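Local coordinates for protein HAD-superfamily hydrolase, subfamily IA, variant 1 (Ehrlichia chaffeensis, PDB 3KZX) that probably hydrolyses 2-phosphoglycolate to glycolate and phosphate, as a phosphatase of the HAD-like hydrolase superfamily, at residues R45-Q50 against N91-S96; Q50-M55 against I75-K80; S192-E195 against L199-K202; D211-K216 against R222-Q227. One frame throughout, in Å; residues are numbered along the deposited sequence. Where two conformers were deposited one is given.

From the N terminus, the chain leaves the first core strand, 27-30, for a set of cap helices. Contact 1 closes the long loop between helix 45-54 and the end of helix 82-95; contact 2 is nested inside that loop, shares Gln50 with contact 1 and joins helix 45-54 to helix 70-78. Phe48 and Leu78 bring the two contacts into touch. After the chain has returned to the core, contact 3 joins helix 187-195 to strand 199-203 and contact 4 joins strand 213-215 to helix 218-229, each across a short connection. The two strands are neighbours at one border of the parallel sheet, and the centres of contacts 3 and 4 lie about 13 Å apart, those of contacts 1 and 3 about 27 Å.

Contact 1: R45-Q50 against N91-S96; sequences RTTFYQ and NSLEKS
Thr47 and Ser92 face one another where helix 45-54 passes the last turns of helix 82-95, and they are the nearest pair of backbones between residues 45-50 and 91-96, with 7.3 Å from Thr47 CA to Ser92 CA. The CB of Thr47 points at the opposing helix and sends its two branches to different partners. The methyl CG2 is carried forward by a first torsion that sets it opposite the backbone N, while OG1 (chi1 -56°) stays beside that nitrogen. CG2 comes up against the serine side chain, 4.0 Å from Ser92 CB, and on its flank it reaches Leu93 CD2 at 4.2 Å. OG1 turns instead to a water molecule 2.9 Å away. In the conformer of Ser92 described here the same water lies 3.1 Å from Ser92 OG, so one water joins the two hydroxyls; because Ser92 has a second conformer, this bridge may not be permanently occupied. The exposed Gln50 stands at the border, its extended chain bringing OE1 no nearer than 4.1 Å to Ser92 OG. Such sparse contact fits the spacing of the short helical segments 45-50 and 91-95, whose axes are 10.7 Å apart at closest approach, with 127° between their N-to-C directions. Deeper in the interface, Phe48 packs on Trp82, Ala85 and Tyr89, earlier in helix 82-95. Beyond the contact, Leu93 rests on Thr39 and Phe102, and Glu94 bonds by its backbone to Asn129 just past strand 121-126, which places this end of helix 82-95 beside the core sheet.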
loop_
_atom_site.group_PDB
_atom_site.type_symbol
_atom_site.label_atom_id
_atom_site.label_comp_id
_atom_site.label_asym_id
_atom_site.label_seq_id
_atom_site.Cartn_x
_atom_site.Cartn_y
_atom_site.Cartn_z
ATOM N N ARG A 45 15.469 10.904 5.046
ATOM C CA ARG A 45 15.546 12.357 5.074
ATOM C C ARG A 45 15.819 12.923 3.694
ATOM O O ARG A 45 15.254 13.958 3.336
ATOM C CB ARG A 45 16.620 12.836 6.058
ATOM C CG ARG A 45 16.318 12.541 7.525
ATOM C CD ARG A 45 17.426 13.031 8.456
ATOM N NE ARG A 45 17.105 12.778 9.858
ATOM C CZ ARG A 45 17.125 11.579 10.423
ATOM N NH1 ARG A 45 17.445 10.486 9.723
ATOM N NH2 ARG A 45 16.809 11.452 11.702
ATOM N N THR A 46 16.669 12.236 2.925
ATOM C CA THR A 46 17.027 12.698 1.576
ATOM C C THR A 46 15.775 12.887 0.756
ATOM O O THR A 46 15.605 13.924 0.113
ATOM C CB THR A 46 17.983 11.741 0.866
ATOM O OG1 THR A 46 19.128 11.554 1.693
ATOM C CG2 THR A 46 18.449 12.333 -0.475
ATOM N N THR A 47 14.878 11.902 0.834
ATOM C CA THR A 47 13.607 11.987 0.134
ATOM C C THR A 47 12.765 13.145 0.613
ATOM O O THR A 47 12.215 13.873 -0.202
ATOM C CB THR A 47 12.787 10.703 0.264
ATOM O OG1 THR A 47 13.576 9.605 -0.193
ATOM C CG2 THR A 47 11.531 10.812 -0.609
ATOM N N PHE A 48 12.676 13.345 1.929
ATOM C CA PHE A 48 11.855 14.455 2.413
ATOM C C PHE A 48 12.503 15.831 2.184
ATOM O O PHE A 48 11.793 16.802 1.990
ATOM C CB PHE A 48 11.360 14.251 3.845
ATOM C CG PHE A 48 9.883 14.458 3.989
ATOM C CD1 PHE A 48 9.354 15.727 4.053
ATOM C CD2 PHE A 48 9.022 13.382 4.046
ATOM C CE1 PHE A 48 8.000 15.920 4.156
ATOM C CE2 PHE A 48 7.667 13.567 4.146
ATOM C CZ PHE A 48 7.155 14.839 4.188
ATOM N N TYR A 49 13.834 15.894 2.180
ATOM C CA TYR A 49 14.531 17.117 1.778
ATOM C C TYR A 49 14.111 17.533 0.368
ATOM O O TYR A 49 13.808 18.701 0.140
ATOM C CB TYR A 49 16.057 16.957 1.842
ATOM C CG TYR A 49 16.648 17.028 3.243
ATOM C CD1 TYR A 49 16.303 18.038 4.117
ATOM C CD2 TYR A 49 17.578 16.088 3.670
ATOM C CE1 TYR A 49 16.864 18.108 5.390
ATOM C CE2 TYR A 49 18.142 16.140 4.941
ATOM C CZ TYR A 49 17.776 17.152 5.805
ATOM O OH TYR A 49 18.348 17.219 7.071
ATOM N N GLN A 50 14.075 16.580 -0.561
ATOM C CA GLN A 50 13.641 16.861 -1.950
ATOM C C GLN A 50 12.210 17.387 -1.977
ATOM O O GLN A 50 11.913 18.330 -2.686
ATOM C CB GLN A 50 13.719 15.604 -2.823
ATOM C CG GLN A 50 15.146 15.173 -3.184
ATOM C CD GLN A 50 15.243 13.707 -3.633
ATOM O OE1 GLN A 50 14.285 12.925 -3.510
ATOM N NE2 GLN A 50 16.414 13.331 -4.155
ATOM N N ASN A 91 4.491 10.109 -4.141
ATOM C CA ASN A 91 4.875 10.196 -5.566
ATOM C C ASN A 91 6.368 9.894 -5.774
ATOM O O ASN A 91 6.736 9.156 -6.690
ATOM C CB ASN A 91 4.535 11.559 -6.166
ATOM C CG ASN A 91 3.034 11.772 -6.410
ATOM O OD1 ASN A 91 2.621 12.888 -6.740
ATOM N ND2 ASN A 91 2.224 10.739 -6.237
ATOM N N SER A 92 7.194 10.405 -4.873
ATOM C CA SER A 92 8.649 10.290 -4.961
ATOM C C SER A 92 9.097 8.857 -4.670
ATOM O O SER A 92 9.959 8.316 -5.366
ATOM C CB SER A 92 9.320 11.261 -3.967
ATOM O OG SER A 92 10.692 10.952 -3.774
ATOM N N LEU A 93 8.512 8.278 -3.633
ATOM C CA LEU A 93 8.781 6.885 -3.243
ATOM C C LEU A 93 8.415 5.919 -4.354
ATOM O O LEU A 93 9.141 4.957 -4.581
ATOM C CB LEU A 93 7.995 6.501 -1.997
ATOM C CG LEU A 93 8.343 7.167 -0.645
ATOM C CD1 LEU A 93 7.419 6.629 0.481
ATOM C CD2 LEU A 93 9.830 6.971 -0.307
ATOM N N GLU A 94 7.292 6.160 -5.027
ATOM C CA GLU A 94 6.885 5.316 -6.154
ATOM C C GLU A 94 7.904 5.294 -7.319
ATOM O O GLU A 94 8.069 4.277 -7.986
ATOM C CB GLU A 94 5.524 5.752 -6.708
ATOM C CG GLU A 94 4.348 5.514 -5.731
ATOM C CD GLU A 94 3.032 6.035 -6.279
ATOM O OE1 GLU A 94 3.054 6.798 -7.269
ATOM O OE2 GLU A 94 1.961 5.656 -5.734
ATOM N N LYS A 95 8.534 6.421 -7.574
ATOM C CA LYS A 95 9.506 6.532 -8.656
ATOM C C LYS A 95 10.962 6.255 -8.263
ATOM O O LYS A 95 11.845 6.253 -9.137
ATOM C CB LYS A 95 9.427 7.937 -9.253
ATOM C CG LYS A 95 8.156 8.211 -10.028
ATOM C CD LYS A 95 8.075 9.712 -10.328
ATOM C CE LYS A 95 6.970 10.030 -11.330
ATOM N NZ LYS A 95 7.242 11.352 -12.009
ATOM N N SER A 96 11.215 5.997 -6.984
ATOM C CA SER A 96 12.584 5.952 -6.468
ATOM C C SER A 96 13.398 4.791 -7.008
ATOM O O SER A 96 12.875 3.701 -7.227
ATOM C CB SER A 96 12.593 5.862 -4.940
ATOM O OG SER A 96 13.925 5.820 -4.446
HETATM O O HOH W 1 12.538 8.710 -2.697
#

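Contact 2: Q50-M55 against I75-K80; sequences QVLDQM and ITLLGK
Leu52 and Leu78 make the tight part of the meeting between residues 50-55 and 75-80: Leu52 CD2 lies only 3.5 Å from Leu78 CD1, both side chains being buried. The bond to CB of Leu52 is directed toward the other segment, and the side chain, with CG opposite its own carbonyl carbon (chi1 -70°), presents one methyl. Leu78 starts off beside the line of approach and reaches the contact with its branched end; its chi2 of 24° falls outside the usual staggered positions, so its fit here is either somewhat strained or imperfectly defined. Tyr57 and Ile60 of the intervening loop lie against Leu52, and Ala85 of helix 82-95 lies against Leu78.

The other side is looser. There Leu77, partly open to solvent, brings its CD2 to 4.2 Å from the same Leu52 methyl, so that CD2 of Leu52 serves both leucines. Ile60 also touches Leu77. Just beyond, the helix 70-78 ends in Gly79, exposed and with a positive phi of 54°, although its N still bonds to Ile75 O at 3.1 Å. No hydrogen bond links the two segments; the close contacts are between leucine methyls. Leucine ends meeting between short helices, with a third helix beneath them, suit the helical cap inserted after the first core strand in HAD phosphatases of subfamily I.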
loop_
_atom_site.group_PDB
_atom_site.type_symbol
_atom_site.label_atom_id
_atom_site.label_comp_id
_atom_site.label_asym_id
_atom_site.label_seq_id
_atom_site.Cartn_x
_atom_site.Cartn_y
_atom_site.Cartn_z
ATOM N N GLN A 50 14.075 16.580 -0.561
ATOM C CA GLN A 50 13.641 16.861 -1.950
ATOM C C GLN A 50 12.210 17.387 -1.977
ATOM O O GLN A 50 11.913 18.330 -2.686
ATOM C CB GLN A 50 13.719 15.604 -2.823
ATOM C CG GLN A 50 15.146 15.173 -3.184
ATOM C CD GLN A 50 15.243 13.707 -3.633
ATOM O OE1 GLN A 50 14.285 12.925 -3.510
ATOM N NE2 GLN A 50 16.414 13.331 -4.155
ATOM N N VAL A 51 11.325 16.790 -1.177
ATOM C CA VAL A 51 9.952 17.268 -1.104
ATOM C C VAL A 51 9.873 18.703 -0.588
ATOM O O VAL A 51 9.199 19.547 -1.180
ATOM C CB VAL A 51 9.083 16.319 -0.227
ATOM C CG1 VAL A 51 7.706 16.896 0.005
ATOM C CG2 VAL A 51 8.989 14.916 -0.878
ATOM N N LEU A 52 10.603 18.982 0.489
ATOM C CA LEU A 52 10.596 20.304 1.104
ATOM C C LEU A 52 11.209 21.306 0.154
ATOM O O LEU A 52 10.680 22.407 -0.005
ATOM C CB LEU A 52 11.347 20.313 2.446
ATOM C CG LEU A 52 10.642 19.551 3.574
ATOM C CD1 LEU A 52 11.588 19.290 4.728
ATOM C CD2 LEU A 52 9.373 20.299 4.036
ATOM N N ASP A 53 12.310 20.896 -0.475
ATOM C CA ASP A 53 12.916 21.640 -1.612
ATOM C C ASP A 53 11.906 22.033 -2.707
ATOM O O ASP A 53 11.773 23.235 -3.024
ATOM C CB ASP A 53 14.025 20.808 -2.263
ATOM C CG ASP A 53 15.385 21.309 -1.931
ATOM O OD1 ASP A 53 15.995 21.972 -2.828
ATOM O OD2 ASP A 53 15.820 21.086 -0.770
ATOM N N GLN A 54 11.229 21.031 -3.281
ATOM C CA GLN A 54 10.164 21.238 -4.295
ATOM C C GLN A 54 9.129 22.234 -3.771
ATOM O O GLN A 54 8.638 23.092 -4.518
ATOM C CB GLN A 54 9.413 19.949 -4.659
ATOM C CG GLN A 54 10.204 18.776 -5.276
ATOM C CD GLN A 54 9.433 17.439 -5.204
ATOM O OE1 GLN A 54 9.922 16.429 -4.669
ATOM N NE2 GLN A 54 8.207 17.439 -5.735
ATOM N N MET A 55 8.824 22.138 -2.479
ATOM C CA MET A 55 7.801 22.966 -1.848
ATOM C C MET A 55 8.329 24.355 -1.496
ATOM O O MET A 55 7.596 25.173 -0.941
ATOM C CB MET A 55 7.243 22.267 -0.594
ATOM C CG MET A 55 6.521 20.953 -0.889
ATOM S SD MET A 55 5.718 20.079 0.495
ATOM C CE MET A 55 4.313 21.141 0.895
ATOM N N ILE A 75 4.850 17.621 10.608
ATOM C CA ILE A 75 3.455 18.020 10.678
ATOM C C ILE A 75 3.339 19.443 11.161
ATOM O O ILE A 75 2.589 20.238 10.579
ATOM C CB ILE A 75 2.608 17.077 11.553
ATOM C CG1 ILE A 75 2.389 15.743 10.831
ATOM C CG2 ILE A 75 1.254 17.730 11.895
ATOM C CD1 ILE A 75 2.035 14.565 11.737
ATOM N N THR A 76 4.089 19.799 12.210
ATOM C CA THR A 76 4.005 21.162 12.734
ATOM C C THR A 76 4.669 22.186 11.799
ATOM O O THR A 76 4.254 23.336 11.750
ATOM C CB THR A 76 4.646 21.273 14.130
ATOM O OG1 THR A 76 6.043 20.996 14.030
ATOM C CG2 THR A 76 4.001 20.279 15.092
ATOM N N LEU A 77 5.718 21.777 11.084
ATOM C CA LEU A 77 6.420 22.685 10.156
ATOM C C LEU A 77 5.495 23.035 8.984
ATOM O O LEU A 77 5.330 24.208 8.627
ATOM C CB LEU A 77 7.703 22.035 9.595
ATOM C CG LEU A 77 8.448 22.769 8.449
ATOM C CD1 LEU A 77 8.948 24.161 8.885
ATOM C CD2 LEU A 77 9.602 21.922 7.855
ATOM N N LEU A 78 4.878 22.010 8.436
ATOM C CA LEU A 78 4.102 22.118 7.171
ATOM C C LEU A 78 2.719 22.734 7.366
ATOM O O LEU A 78 2.210 23.396 6.459
ATOM C CB LEU A 78 3.964 20.749 6.536
ATOM C CG LEU A 78 5.064 20.299 5.553
ATOM C CD1 LEU A 78 6.374 20.981 5.753
ATOM C CD2 LEU A 78 5.265 18.810 5.649
ATOM N N GLY A 79 2.112 22.502 8.533
ATOM C CA GLY A 79 0.786 23.041 8.844
ATOM C C GLY A 79 -0.196 22.646 7.755
ATOM O O GLY A 79 -0.307 21.473 7.431
ATOM N N LYS A 80 -0.887 23.634 7.185
ATOM C CA LYS A 80 -1.854 23.410 6.094
ATOM C C LYS A 80 -1.299 22.637 4.890
ATOM O O LYS A 80 -2.058 21.969 4.186
ATOM C CB LYS A 80 -2.412 24.771 5.601
#

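Contact 3: S192-E195 against L199-K202; sequences SAIE and LPIK
In the beta-alpha-beta unit of strand 180-184, helix 187-195 and strand 199-203, the last turn of the helix lies against the beginning of the second strand. Ala193 and Pro200 are the centre of the contact. Their CA atoms come within 5.5 Å of each other, a close approach consistent with the small side chain of alanine, whose CB is directed at the strand. That methyl sits 3.9 Å from Pro200 CB and 4.0 Å from Pro200 N, so it bears on the base of the proline ring and on the peptide that leads into it. One residue further along the helix, Ile194 lies more outward, at the exposed border. Its CG1 is held beside the backbone N (chi1 -66°) and reaches the far part of the same ring, 4.0 Å from Pro200 CG, with the isoleucine running obliquely over the proline.

Pro200 thus meets the helix through neighbouring ring atoms, CB with Ala193 and CG with Ile194, and Ile212 touches it as well. Leu199 and Ile201 turn away to the other face of the sheet, where they meet Phe181 and, for Ile201, also Ile183. Their backbones pair with strand 180-184, Leu199 with Val180 and Phe182, Ile201 with Phe182 and Gly184, while Ala193 rests on Phe182. A helix laid by small and aliphatic side chains over a parallel strand is the usual crossover packing of the Rossmann-like core of HAD hydrolases.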
loop_
_atom_site.group_PDB
_atom_site.type_symbol
_atom_site.label_atom_id
_atom_site.label_comp_id
_atom_site.label_asym_id
_atom_site.label_seq_id
_atom_site.Cartn_x
_atom_site.Cartn_y
_atom_site.Cartn_z
ATOM N N SER A 192 -10.153 1.923 -8.508
ATOM C CA SER A 192 -9.632 0.839 -9.329
ATOM C C SER A 192 -10.406 -0.452 -9.025
ATOM O O SER A 192 -10.840 -1.191 -9.941
ATOM C CB SER A 192 -8.131 0.707 -9.055
ATOM O OG SER A 192 -7.516 -0.329 -9.787
ATOM N N ALA A 193 -10.615 -0.712 -7.741
ATOM C CA ALA A 193 -11.343 -1.912 -7.322
ATOM C C ALA A 193 -12.748 -1.940 -7.911
ATOM O O ALA A 193 -13.155 -2.940 -8.516
ATOM C CB ALA A 193 -11.438 -1.949 -5.811
ATOM N N ILE A 194 -13.476 -0.829 -7.735
ATOM C CA ILE A 194 -14.862 -0.700 -8.237
ATOM C C ILE A 194 -14.925 -0.841 -9.751
ATOM O O ILE A 194 -15.755 -1.613 -10.260
ATOM C CB ILE A 194 -15.490 0.623 -7.780
ATOM C CG1 ILE A 194 -15.679 0.648 -6.265
ATOM C CG2 ILE A 194 -16.866 0.891 -8.446
ATOM C CD1 ILE A 194 -16.212 1.996 -5.768
ATOM N N GLU A 195 -14.014 -0.168 -10.475
ATOM C CA GLU A 195 -13.971 -0.202 -11.952
ATOM C C GLU A 195 -13.629 -1.623 -12.432
ATOM O O GLU A 195 -14.018 -2.040 -13.524
ATOM C CB GLU A 195 -12.946 0.817 -12.515
ATOM C CG GLU A 195 -13.375 2.355 -12.456
ATOM C CD GLU A 195 -12.508 3.300 -13.327
ATOM O OE1 GLU A 195 -12.054 4.383 -12.831
ATOM O OE2 GLU A 195 -12.282 2.974 -14.510
ATOM N N LEU A 199 -14.284 -5.853 -4.711
ATOM C CA LEU A 199 -14.758 -5.232 -3.493
ATOM C C LEU A 199 -13.617 -4.442 -2.872
ATOM O O LEU A 199 -12.639 -5.026 -2.366
ATOM C CB LEU A 199 -15.227 -6.269 -2.456
ATOM C CG LEU A 199 -15.977 -5.701 -1.262
ATOM C CD1 LEU A 199 -17.361 -5.201 -1.700
ATOM C CD2 LEU A 199 -16.080 -6.769 -0.118
ATOM N N PRO A 200 -13.788 -3.122 -2.802
ATOM C CA PRO A 200 -12.823 -2.346 -2.044
ATOM C C PRO A 200 -12.998 -2.500 -0.548
ATOM O O PRO A 200 -14.121 -2.538 -0.068
ATOM C CB PRO A 200 -13.130 -0.921 -2.476
ATOM C CG PRO A 200 -14.604 -0.924 -2.750
ATOM C CD PRO A 200 -14.936 -2.323 -3.242
ATOM N N ILE A 201 -11.896 -2.601 0.178
ATOM C CA ILE A 201 -11.880 -2.429 1.637
ATOM C C ILE A 201 -10.874 -1.292 1.944
ATOM O O ILE A 201 -9.695 -1.393 1.611
ATOM C CB ILE A 201 -11.485 -3.721 2.348
ATOM C CG1 ILE A 201 -12.442 -4.838 1.947
ATOM C CG2 ILE A 201 -11.505 -3.517 3.873
ATOM C CD1 ILE A 201 -12.178 -6.171 2.665
ATOM N N LYS A 202 -11.361 -0.194 2.518
ATOM C CA LYS A 202 -10.501 0.942 2.851
ATOM C C LYS A 202 -9.749 0.661 4.135
ATOM O O LYS A 202 -10.361 0.313 5.180
ATOM C CB LYS A 202 -11.293 2.240 2.977
ATOM C CG LYS A 202 -10.419 3.503 3.224
ATOM C CD LYS A 202 -11.251 4.748 3.403
ATOM C CE LYS A 202 -11.548 5.100 4.892
ATOM N NZ LYS A 202 -10.361 5.675 5.658
#

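Contact 4: D211-K216 against R222-Q227; sequences DILSFK and RNFICQ
Phe224 receives both Phe215 and Leu213 where helix 218-229 packs on strand 213-215, the border strand of the Rossmann-like parallel sheet. The tip of Phe215 enters over one face of the Phe224 ring: its CZ stands 3.7 Å above the plane, displaced toward the rim and nearest to Phe224 CG. The rings are tilted by 47° with centroids 5.2 Å apart, an oblique meeting of two side chains that cross at about a right angle. The Leu213 and Phe224 side chains reach toward each other from opposite directions, and Leu213 CD1 lies 3.8 Å from both Phe224 CE2 and Phe224 CZ. With CG of Phe224 opposite its backbone N (chi1 179°), the ring extends from the helix toward the strand.

Outside this shell, Phe215 leans on Ile201 and on Asp220 and Ile221 of the helix, and Leu213 on Leu199. The strand is held to its neighbour by backbone bonds from Leu213 and Phe215 to Lys202. The helix also meets helix 108-117, through a hydrogen bond between Arg222 NE and Thr114 OG1 and through Ile225 on Leu115. Where the chain enters the strand, Ser214 OG donates back to Ile212 O at 3.1 Å, from above the carbonyl plane.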
loop_
_atom_site.group_PDB
_atom_site.type_symbol
_atom_site.label_atom_id
_atom_site.label_comp_id
_atom_site.label_asym_id
_atom_site.label_seq_id
_atom_site.Cartn_x
_atom_site.Cartn_y
_atom_site.Cartn_z
ATOM N N ASP A 211 -20.149 4.228 2.386
ATOM C CA ASP A 211 -20.619 3.245 1.419
ATOM C C ASP A 211 -19.667 2.042 1.276
ATOM O O ASP A 211 -19.976 1.084 0.566
ATOM C CB ASP A 211 -20.778 3.920 0.056
ATOM N N ILE A 212 -18.518 2.073 1.947
ATOM C CA ILE A 212 -17.451 1.106 1.668
ATOM C C ILE A 212 -16.937 0.518 2.983
ATOM O O ILE A 212 -16.834 1.225 3.975
ATOM C CB ILE A 212 -16.366 1.832 0.830
ATOM C CG1 ILE A 212 -16.809 1.862 -0.646
ATOM C CG2 ILE A 212 -14.998 1.222 0.909
ATOM C CD1 ILE A 212 -16.097 2.899 -1.416
ATOM N N LEU A 213 -16.673 -0.783 2.995
ATOM C CA LEU A 213 -16.097 -1.427 4.180
ATOM C C LEU A 213 -14.804 -0.703 4.514
ATOM O O LEU A 213 -13.996 -0.459 3.615
ATOM C CB LEU A 213 -15.765 -2.903 3.923
ATOM C CG LEU A 213 -16.759 -3.991 4.207
ATOM C CD1 LEU A 213 -16.171 -5.342 3.720
ATOM C CD2 LEU A 213 -17.125 -4.019 5.693
ATOM N N SER A 214 -14.608 -0.390 5.796
ATOM C CA SER A 214 -13.441 0.361 6.266
ATOM C C SER A 214 -12.931 -0.235 7.570
ATOM O O SER A 214 -13.716 -0.509 8.463
ATOM C CB SER A 214 -13.834 1.815 6.540
ATOM O OG SER A 214 -14.306 2.398 5.339
ATOM N N PHE A 215 -11.620 -0.386 7.669
ATOM C CA PHE A 215 -10.951 -0.832 8.883
ATOM C C PHE A 215 -9.709 0.009 9.114
ATOM O O PHE A 215 -9.089 0.480 8.151
ATOM C CB PHE A 215 -10.535 -2.298 8.752
ATOM C CG PHE A 215 -11.689 -3.246 8.667
ATOM C CD1 PHE A 215 -12.324 -3.694 9.822
ATOM C CD2 PHE A 215 -12.136 -3.708 7.429
ATOM C CE1 PHE A 215 -13.380 -4.589 9.725
ATOM C CE2 PHE A 215 -13.181 -4.574 7.337
ATOM C CZ PHE A 215 -13.787 -5.044 8.468
ATOM N N LYS A 216 -9.350 0.179 10.384
ATOM C CA LYS A 216 -8.252 1.042 10.789
ATOM C C LYS A 216 -6.926 0.260 10.972
ATOM O O LYS A 216 -5.840 0.831 10.956
ATOM C CB LYS A 216 -8.625 1.792 12.060
ATOM C CG LYS A 216 -9.727 2.805 11.838
ATOM C CD LYS A 216 -10.058 3.554 13.106
ATOM C CE LYS A 216 -11.052 4.696 12.817
ATOM N NZ LYS A 216 -11.722 5.143 14.098
ATOM N N ARG A 222 -8.070 -9.066 9.741
ATOM C CA ARG A 222 -7.824 -10.499 9.918
ATOM C C ARG A 222 -9.001 -11.182 10.644
ATOM O O ARG A 222 -9.451 -12.246 10.224
ATOM C CB ARG A 222 -6.523 -10.752 10.651
ATOM C CG ARG A 222 -6.153 -12.247 10.758
ATOM C CD ARG A 222 -4.924 -12.391 11.625
ATOM N NE ARG A 222 -4.668 -13.757 12.072
ATOM C CZ ARG A 222 -5.253 -14.351 13.113
ATOM N NH1 ARG A 222 -6.153 -13.720 13.867
ATOM N NH2 ARG A 222 -4.933 -15.595 13.406
ATOM N N ASN A 223 -9.465 -10.595 11.739
ATOM C CA ASN A 223 -10.647 -11.129 12.431
ATOM C C ASN A 223 -11.873 -11.234 11.518
ATOM O O ASN A 223 -12.582 -12.251 11.545
ATOM C CB ASN A 223 -10.979 -10.322 13.682
ATOM C CG ASN A 223 -9.971 -10.530 14.789
ATOM O OD1 ASN A 223 -9.754 -9.648 15.642
ATOM N ND2 ASN A 223 -9.337 -11.678 14.780
ATOM N N PHE A 224 -12.103 -10.208 10.711
ATOM C CA PHE A 224 -13.218 -10.174 9.776
ATOM C C PHE A 224 -13.115 -11.291 8.751
ATOM O O PHE A 224 -14.071 -12.035 8.524
ATOM C CB PHE A 224 -13.244 -8.820 9.086
ATOM C CG PHE A 224 -14.342 -8.651 8.076
ATOM C CD1 PHE A 224 -15.662 -8.558 8.481
ATOM C CD2 PHE A 224 -14.039 -8.500 6.742
ATOM C CE1 PHE A 224 -16.682 -8.343 7.566
ATOM C CE2 PHE A 224 -15.041 -8.267 5.799
ATOM C CZ PHE A 224 -16.369 -8.218 6.207
ATOM N N ILE A 225 -11.936 -11.483 8.182
ATOM C CA ILE A 225 -11.779 -12.530 7.170
ATOM C C ILE A 225 -11.860 -13.932 7.808
ATOM O O ILE A 225 -12.505 -14.848 7.265
ATOM C CB ILE A 225 -10.490 -12.343 6.348
ATOM C CG1 ILE A 225 -10.596 -11.034 5.545
ATOM C CG2 ILE A 225 -10.304 -13.592 5.435
ATOM C CD1 ILE A 225 -9.389 -10.678 4.708
ATOM N N CYS A 226 -11.265 -14.098 8.983
ATOM C CA CYS A 226 -11.411 -15.367 9.697
ATOM C C CYS A 226 -12.871 -15.673 10.011
ATOM O O CYS A 226 -13.309 -16.822 9.944
ATOM C CB CYS A 226 -10.610 -15.370 11.007
ATOM S SG CYS A 226 -8.829 -15.431 10.727
ATOM N N GLN A 227 -13.625 -14.646 10.372
ATOM C CA GLN A 227 -15.038 -14.836 10.670
ATOM C C GLN A 227 -15.793 -15.280 9.406
ATOM O O GLN A 227 -16.649 -16.152 9.489
ATOM C CB GLN A 227 -15.638 -13.573 11.320
ATOM C CG GLN A 227 -15.194 -13.388 12.746
ATOM C CD GLN A 227 -15.203 -11.952 13.228
ATOM O OE1 GLN A 227 -14.641 -11.669 14.279
ATOM N NE2 GLN A 227 -15.850 -11.050 12.489
#